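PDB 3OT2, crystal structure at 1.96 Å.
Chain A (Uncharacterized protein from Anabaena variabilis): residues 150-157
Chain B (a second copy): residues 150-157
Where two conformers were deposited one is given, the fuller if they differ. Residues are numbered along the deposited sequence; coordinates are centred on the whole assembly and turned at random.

Chain A, residues 150-157: YRPQQETE
Chain B 150-157: YRPQQETE

How does the same eight-residue stretch meet itself in two copies of the protein? The two stretches cross at E155 in a near-twofold arrangement, with E155(A) CA and E155(B) CA 4.5 Å apart, and the direct contacts between residues recur with the chains exchanged. In both copies a type II turn runs from R151 to Q154, closed by Q154 N donating to R151 O of its own chain at 3.2 Å. P152 at phi/psi near -58/135 suits the first inner position, its ring fixing phi; Q153 follows with positive phi, near 58/26. From Q154 the chain extends again, with E155 and T156 near -58/143. Together the stretches bury 394 Å².

What does the E155 side chain do? It reaches the turn of the other copy. Its CA-to-CB bond points sideways, and chi1 and chi2 are both t (-173° and 172° in chain A, -177° and 175° in B), with chi3 near -30°. This extended chain carries the carboxylate to the partner's turn, where Q153(A) N donates to E155(B) OE1 at 2.8 Å and Q153(B) N to E155(A) OE1 at 2.8 Å. Glutamate supplies both the length and the acceptor, and E155 gives up the most surface, 82 Å² per copy. Q153 points away at CB, but chi1 m (near -78°) and chi2 p (near 80°) fold its amide back: Q153(A) NE2 lies 3.7 Å from E155(B) OE1. Water 2 donates to E155(A) OE1 at 3.0 Å and weakly accepts from Q153(B) NE2 at 3.1 Å.

How does the backbone close the middle? E155(B) CA lies 3.3 Å from Q154(A) O, and E155(A) CA 3.3 Å from Q154(B) O, reciprocal CA-H...O contacts. Water 1 donates to Q153(A) O at 2.7 Å and Q153(B) O at 2.6 Å.

What lies behind E155? The buried T156 pair does, each with chi1 m (near -55°), and T156(A) OG1 lies 3.0 Å from T156(B) OG1. Each hydroxyl also meets water. Water 3 accepts from T156(B) N at 2.9 Å and hydrogen-bonds T156(A) OG1 at 2.7 Å; water 4 accepts from T156(A) N at 2.8 Å and hydrogen-bonds T156(B) OG1 at 2.8 Å. R151, pointing away with chi1 m and chi2 t, instead forms a salt bridge within its own copy. With chi3 162° (t) and chi4 118°, R151(A) NH1 lies 2.9 Å from E157(A) OE1; with chi3 -138° (off-well) and chi4 -118°, R151(B) NH2 makes a weak hydrogen bond to E157(B) OE1 at 3.4 Å.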

ATOM      1  N   TYR A 150      -3.152  -1.010   9.054  1.00 25.67           N
ATOM      2  CA  TYR A 150      -2.391   0.207   9.279  1.00 25.45           C
ATOM      3  C   TYR A 150      -2.587   0.735  10.708  1.00 29.99           C
ATOM      4  O   TYR A 150      -3.716   0.959  11.108  1.00 29.14           O
ATOM      5  CB  TYR A 150      -2.868   1.276   8.283  1.00 26.03           C
ATOM      6  CG  TYR A 150      -2.546   0.973   6.839  1.00 27.68           C
ATOM      7  CD1 TYR A 150      -3.391   0.181   6.063  1.00 29.16           C
ATOM      8  CD2 TYR A 150      -1.409   1.499   6.237  1.00 28.93           C
ATOM      9  CE1 TYR A 150      -3.104  -0.081   4.724  1.00 29.70           C
ATOM     10  CE2 TYR A 150      -1.111   1.237   4.899  1.00 30.87           C
ATOM     11  CZ  TYR A 150      -1.954   0.437   4.153  1.00 33.84           C
ATOM     12  OH  TYR A 150      -1.638   0.189   2.842  1.00 36.95           O
ATOM     13  N   ARG A 151      -1.484   0.930  11.452  1.00 28.50           N
ATOM     14  CA  ARG A 151      -1.481   1.483  12.808  0.50 29.40           C
ATOM     15  C   ARG A 151      -0.519   2.664  12.840  1.00 33.50           C
ATOM     16  O   ARG A 151       0.458   2.654  12.070  1.00 32.69           O
ATOM     17  CB  ARG A 151      -1.075   0.429  13.844  0.50 32.41           C
ATOM     18  CG  ARG A 151      -2.064  -0.713  14.035  0.50 41.17           C
ATOM     19  CD  ARG A 151      -1.405  -1.694  14.960  0.50 47.56           C
ATOM     20  NE  ARG A 151      -2.318  -2.634  15.580  0.50 45.47           N
ATOM     21  CZ  ARG A 151      -2.284  -3.956  15.416  0.50 49.79           C
ATOM     22  NH1 ARG A 151      -1.415  -4.508  14.572  0.50 29.13           N
ATOM     23  NH2 ARG A 151      -3.117  -4.736  16.092  0.50 29.38           N
ATOM     24  N   PRO A 152      -0.758   3.712  13.664  1.00 32.25           N
ATOM     25  CA  PRO A 152       0.171   4.855  13.652  1.00 32.20           C
ATOM     26  C   PRO A 152       1.600   4.452  13.989  1.00 34.46           C
ATOM     27  O   PRO A 152       1.826   3.664  14.905  1.00 33.57           O
ATOM     28  CB  PRO A 152      -0.400   5.790  14.732  1.00 33.74           C
ATOM     29  CG  PRO A 152      -1.793   5.400  14.877  1.00 37.76           C
ATOM     30  CD  PRO A 152      -1.843   3.937  14.654  1.00 33.33           C
ATOM     31  N   GLN A 153       2.553   4.961  13.191  1.00 31.61           N
ATOM     32  CA  GLN A 153       3.995   4.776  13.339  1.00 33.84           C
ATOM     33  C   GLN A 153       4.413   3.289  13.306  1.00 38.82           C
ATOM     34  O   GLN A 153       5.466   2.935  13.823  1.00 40.35           O
ATOM     35  CB  GLN A 153       4.510   5.452  14.633  1.00 36.84           C
ATOM     36  CG  GLN A 153       4.661   6.968  14.540  1.00 56.46           C
ATOM     37  CD  GLN A 153       3.346   7.679  14.707  1.00 78.97           C
ATOM     38  OE1 GLN A 153       2.709   7.636  15.770  1.00 74.71           O
ATOM     39  NE2 GLN A 153       2.904   8.337  13.647  1.00 76.16           N
ATOM     40  N   GLN A 154       3.626   2.439  12.659  1.00 32.85           N
ATOM     41  CA  GLN A 154       3.977   1.018  12.547  1.00 33.03           C
ATOM     42  C   GLN A 154       3.984   0.614  11.096  1.00 32.86           C
ATOM     43  O   GLN A 154       3.161   1.096  10.335  1.00 31.51           O
ATOM     44  CB  GLN A 154       2.967   0.152  13.334  1.00 34.10           C
ATOM     45  CG  GLN A 154       3.188   0.192  14.857  1.00 52.35           C
ATOM     46  CD  GLN A 154       2.275  -0.757  15.612  1.00 69.81           C
ATOM     47  OE1 GLN A 154       1.595  -0.368  16.575  1.00 63.49           O
ATOM     48  NE2 GLN A 154       2.245  -2.037  15.215  1.00 58.88           N
ATOM     49  N   GLU A 155       4.882  -0.298  10.708  1.00 28.53           N
ATOM     50  CA  GLU A 155       4.951  -0.863   9.359  1.00 27.86           C
ATOM     51  C   GLU A 155       3.606  -1.494   9.021  1.00 33.48           C
ATOM     52  O   GLU A 155       2.940  -2.026   9.922  1.00 32.67           O
ATOM     53  CB  GLU A 155       6.062  -1.933   9.328  1.00 30.61           C
ATOM     54  CG  GLU A 155       6.388  -2.524   7.976  1.00 43.40           C
ATOM     55  CD  GLU A 155       7.606  -3.431   7.999  1.00 67.49           C
ATOM     56  OE1 GLU A 155       8.501  -3.223   8.852  1.00 54.79           O
ATOM     57  OE2 GLU A 155       7.668  -4.351   7.155  1.00 71.27           O
ATOM     58  N   THR A 156       3.183  -1.415   7.745  1.00 31.27           N
ATOM     59  CA  THR A 156       1.920  -2.024   7.295  1.00 30.63           C
ATOM     60  C   THR A 156       1.988  -3.527   7.588  1.00 33.87           C
ATOM     61  O   THR A 156       3.051  -4.134   7.403  1.00 32.66           O
ATOM     62  CB  THR A 156       1.704  -1.743   5.784  1.00 32.28           C
ATOM     63  OG1 THR A 156       1.766  -0.343   5.553  1.00 32.19           O
ATOM     64  CG2 THR A 156       0.375  -2.299   5.256  1.00 31.25           C
ATOM     65  N   GLU A 157       0.882  -4.115   8.067  1.00 30.13           N
ATOM     66  CA  GLU A 157       0.831  -5.565   8.352  1.00 30.96           C
ATOM     67  C   GLU A 157      -0.067  -6.245   7.344  1.00 33.68           C
ATOM     68  O   GLU A 157      -1.065  -5.661   6.931  1.00 33.43           O
ATOM     69  CB  GLU A 157       0.329  -5.823   9.769  1.00 32.44           C
ATOM     70  CG  GLU A 157       1.367  -5.515  10.823  1.00 45.04           C
ATOM     71  CD  GLU A 157       0.935  -5.732  12.259  1.00 66.58           C
ATOM     72  OE1 GLU A 157      -0.239  -6.102  12.490  1.00 54.98           O
ATOM     73  OE2 GLU A 157       1.758  -5.465  13.164  1.00 65.50           O
TER
ATOM     74  N   TYR B 150       9.009   2.730   1.999  1.00 34.70           N
ATOM     75  CA  TYR B 150       8.930   1.697   3.017  1.00 34.80           C
ATOM     76  C   TYR B 150      10.268   1.525   3.753  1.00 39.48           C
ATOM     77  O   TYR B 150      11.264   1.265   3.107  1.00 39.37           O
ATOM     78  CB  TYR B 150       8.552   0.371   2.340  1.00 35.64           C
ATOM     79  CG  TYR B 150       7.151   0.355   1.769  1.00 37.73           C
ATOM     80  CD1 TYR B 150       6.892   0.822   0.478  1.00 39.07           C
ATOM     81  CD2 TYR B 150       6.092  -0.178   2.494  1.00 38.31           C
ATOM     82  CE1 TYR B 150       5.595   0.800  -0.052  1.00 37.87           C
ATOM     83  CE2 TYR B 150       4.798  -0.194   1.983  1.00 39.19           C
ATOM     84  CZ  TYR B 150       4.553   0.303   0.712  1.00 44.47           C
ATOM     85  OH  TYR B 150       3.264   0.274   0.249  1.00 45.11           O
ATOM     86  N   ARG B 151      10.262   1.651   5.087  1.00 38.62           N
ATOM     87  CA  ARG B 151      11.431   1.457   5.952  0.50 39.66           C
ATOM     88  C   ARG B 151      11.068   0.445   7.030  1.00 44.69           C
ATOM     89  O   ARG B 151       9.895   0.375   7.411  1.00 40.95           O
ATOM     90  CB  ARG B 151      11.888   2.775   6.586  0.50 38.93           C
ATOM     91  CG  ARG B 151      12.438   3.809   5.623  0.50 47.17           C
ATOM     92  CD  ARG B 151      12.753   5.043   6.433  0.50 55.25           C
ATOM     93  NE  ARG B 151      12.367   6.294   5.779  0.50 60.78           N
ATOM     94  CZ  ARG B 151      13.221   7.242   5.428  0.50 71.45           C
ATOM     95  NH1 ARG B 151      14.520   7.085   5.636  0.50 57.54           N
ATOM     96  NH2 ARG B 151      12.785   8.353   4.859  0.50 55.76           N
ATOM     97  N   PRO B 152      12.023  -0.386   7.535  1.00 46.28           N
ATOM     98  CA  PRO B 152      11.633  -1.377   8.552  1.00 46.97           C
ATOM     99  C   PRO B 152      11.034  -0.730   9.788  1.00 46.53           C
ATOM    100  O   PRO B 152      11.536   0.286  10.261  1.00 44.21           O
ATOM    101  CB  PRO B 152      12.955  -2.094   8.888  1.00 51.24           C
ATOM    102  CG  PRO B 152      13.835  -1.839   7.735  1.00 55.68           C
ATOM    103  CD  PRO B 152      13.473  -0.483   7.231  1.00 49.34           C
ATOM    104  N   GLN B 153       9.928  -1.308  10.277  1.00 43.41           N
ATOM    105  CA  GLN B 153       9.200  -0.897  11.483  1.00 43.57           C
ATOM    106  C   GLN B 153       8.707   0.564  11.427  1.00 44.69           C
ATOM    107  O   GLN B 153       8.497   1.186  12.463  1.00 45.92           O
ATOM    108  CB  GLN B 153      10.052  -1.132  12.756  1.00 47.56           C
ATOM    109  CG  GLN B 153      10.112  -2.590  13.216  1.00 74.24           C
ATOM    110  CD  GLN B 153      11.067  -3.417  12.398  1.00104.25           C
ATOM    111  OE1 GLN B 153      12.284  -3.203  12.420  1.00104.44           O
ATOM    112  NE2 GLN B 153      10.532  -4.369  11.645  1.00 99.62           N
ATOM    113  N   GLN B 154       8.506   1.103  10.228  1.00 37.93           N
ATOM    114  CA  GLN B 154       8.019   2.477  10.111  1.00 36.22           C
ATOM    115  C   GLN B 154       6.767   2.497   9.256  1.00 36.90           C
ATOM    116  O   GLN B 154       6.691   1.751   8.288  1.00 35.19           O
ATOM    117  CB  GLN B 154       9.106   3.389   9.492  1.00 37.17           C
ATOM    118  CG  GLN B 154      10.200   3.781  10.505  1.00 52.21           C
ATOM    119  CD  GLN B 154      11.201   4.758   9.953  1.00 76.26           C
ATOM    120  OE1 GLN B 154      12.415   4.537  10.033  1.00 77.90           O
ATOM    121  NE2 GLN B 154      10.722   5.876   9.415  1.00 65.28           N
ATOM    122  N   GLU B 155       5.806   3.385   9.592  1.00 34.72           N
ATOM    123  CA  GLU B 155       4.596   3.615   8.791  1.00 33.60           C
ATOM    124  C   GLU B 155       5.023   3.963   7.349  1.00 33.69           C
ATOM    125  O   GLU B 155       6.046   4.629   7.165  1.00 31.67           O
ATOM    126  CB  GLU B 155       3.828   4.799   9.425  1.00 34.64           C
ATOM    127  CG  GLU B 155       2.494   5.166   8.782  1.00 46.13           C
ATOM    128  CD  GLU B 155       1.755   6.264   9.534  1.00 61.18           C
ATOM    129  OE1 GLU B 155       1.878   6.305  10.779  1.00 43.18           O
ATOM    130  OE2 GLU B 155       1.076   7.094   8.885  1.00 49.30           O
ATOM    131  N   THR B 156       4.242   3.542   6.338  1.00 30.35           N
ATOM    132  CA  THR B 156       4.542   3.866   4.935  1.00 29.36           C
ATOM    133  C   THR B 156       4.534   5.390   4.782  1.00 33.90           C
ATOM    134  O   THR B 156       3.713   6.047   5.402  1.00 32.51           O
ATOM    135  CB  THR B 156       3.483   3.195   4.022  1.00 31.28           C
ATOM    136  OG1 THR B 156       3.438   1.789   4.270  1.00 34.74           O
ATOM    137  CG2 THR B 156       3.729   3.451   2.526  1.00 31.29           C
ATOM    138  N   GLU B 157       5.451   5.945   4.001  1.00 32.83           N
ATOM    139  CA  GLU B 157       5.514   7.396   3.771  1.00 32.71           C
ATOM    140  C   GLU B 157       5.117   7.711   2.338  1.00 37.58           C
ATOM    141  O   GLU B 157       5.420   6.927   1.459  1.00 36.07           O
ATOM    142  CB  GLU B 157       6.909   7.932   4.061  1.00 34.05           C
ATOM    143  CG  GLU B 157       7.194   8.026   5.538  1.00 36.56           C
ATOM    144  CD  GLU B 157       8.564   8.545   5.917  1.00 53.20           C
ATOM    145  OE1 GLU B 157       9.382   8.805   5.009  1.00 52.68           O
ATOM    146  OE2 GLU B 157       8.844   8.613   7.134  1.00 60.42           O
TER
HETATM  147  O   HOH W   1       7.506   1.513  14.846  1.00 57.91           O
HETATM  148  O   HOH W   2      10.511  -5.436   8.717  1.00 62.10           O
HETATM  149  O   HOH W   3       1.966   1.915   7.070  1.00 28.71           O
HETATM  150  O   HOH W   4       4.856   0.076   5.992  1.00 31.50           O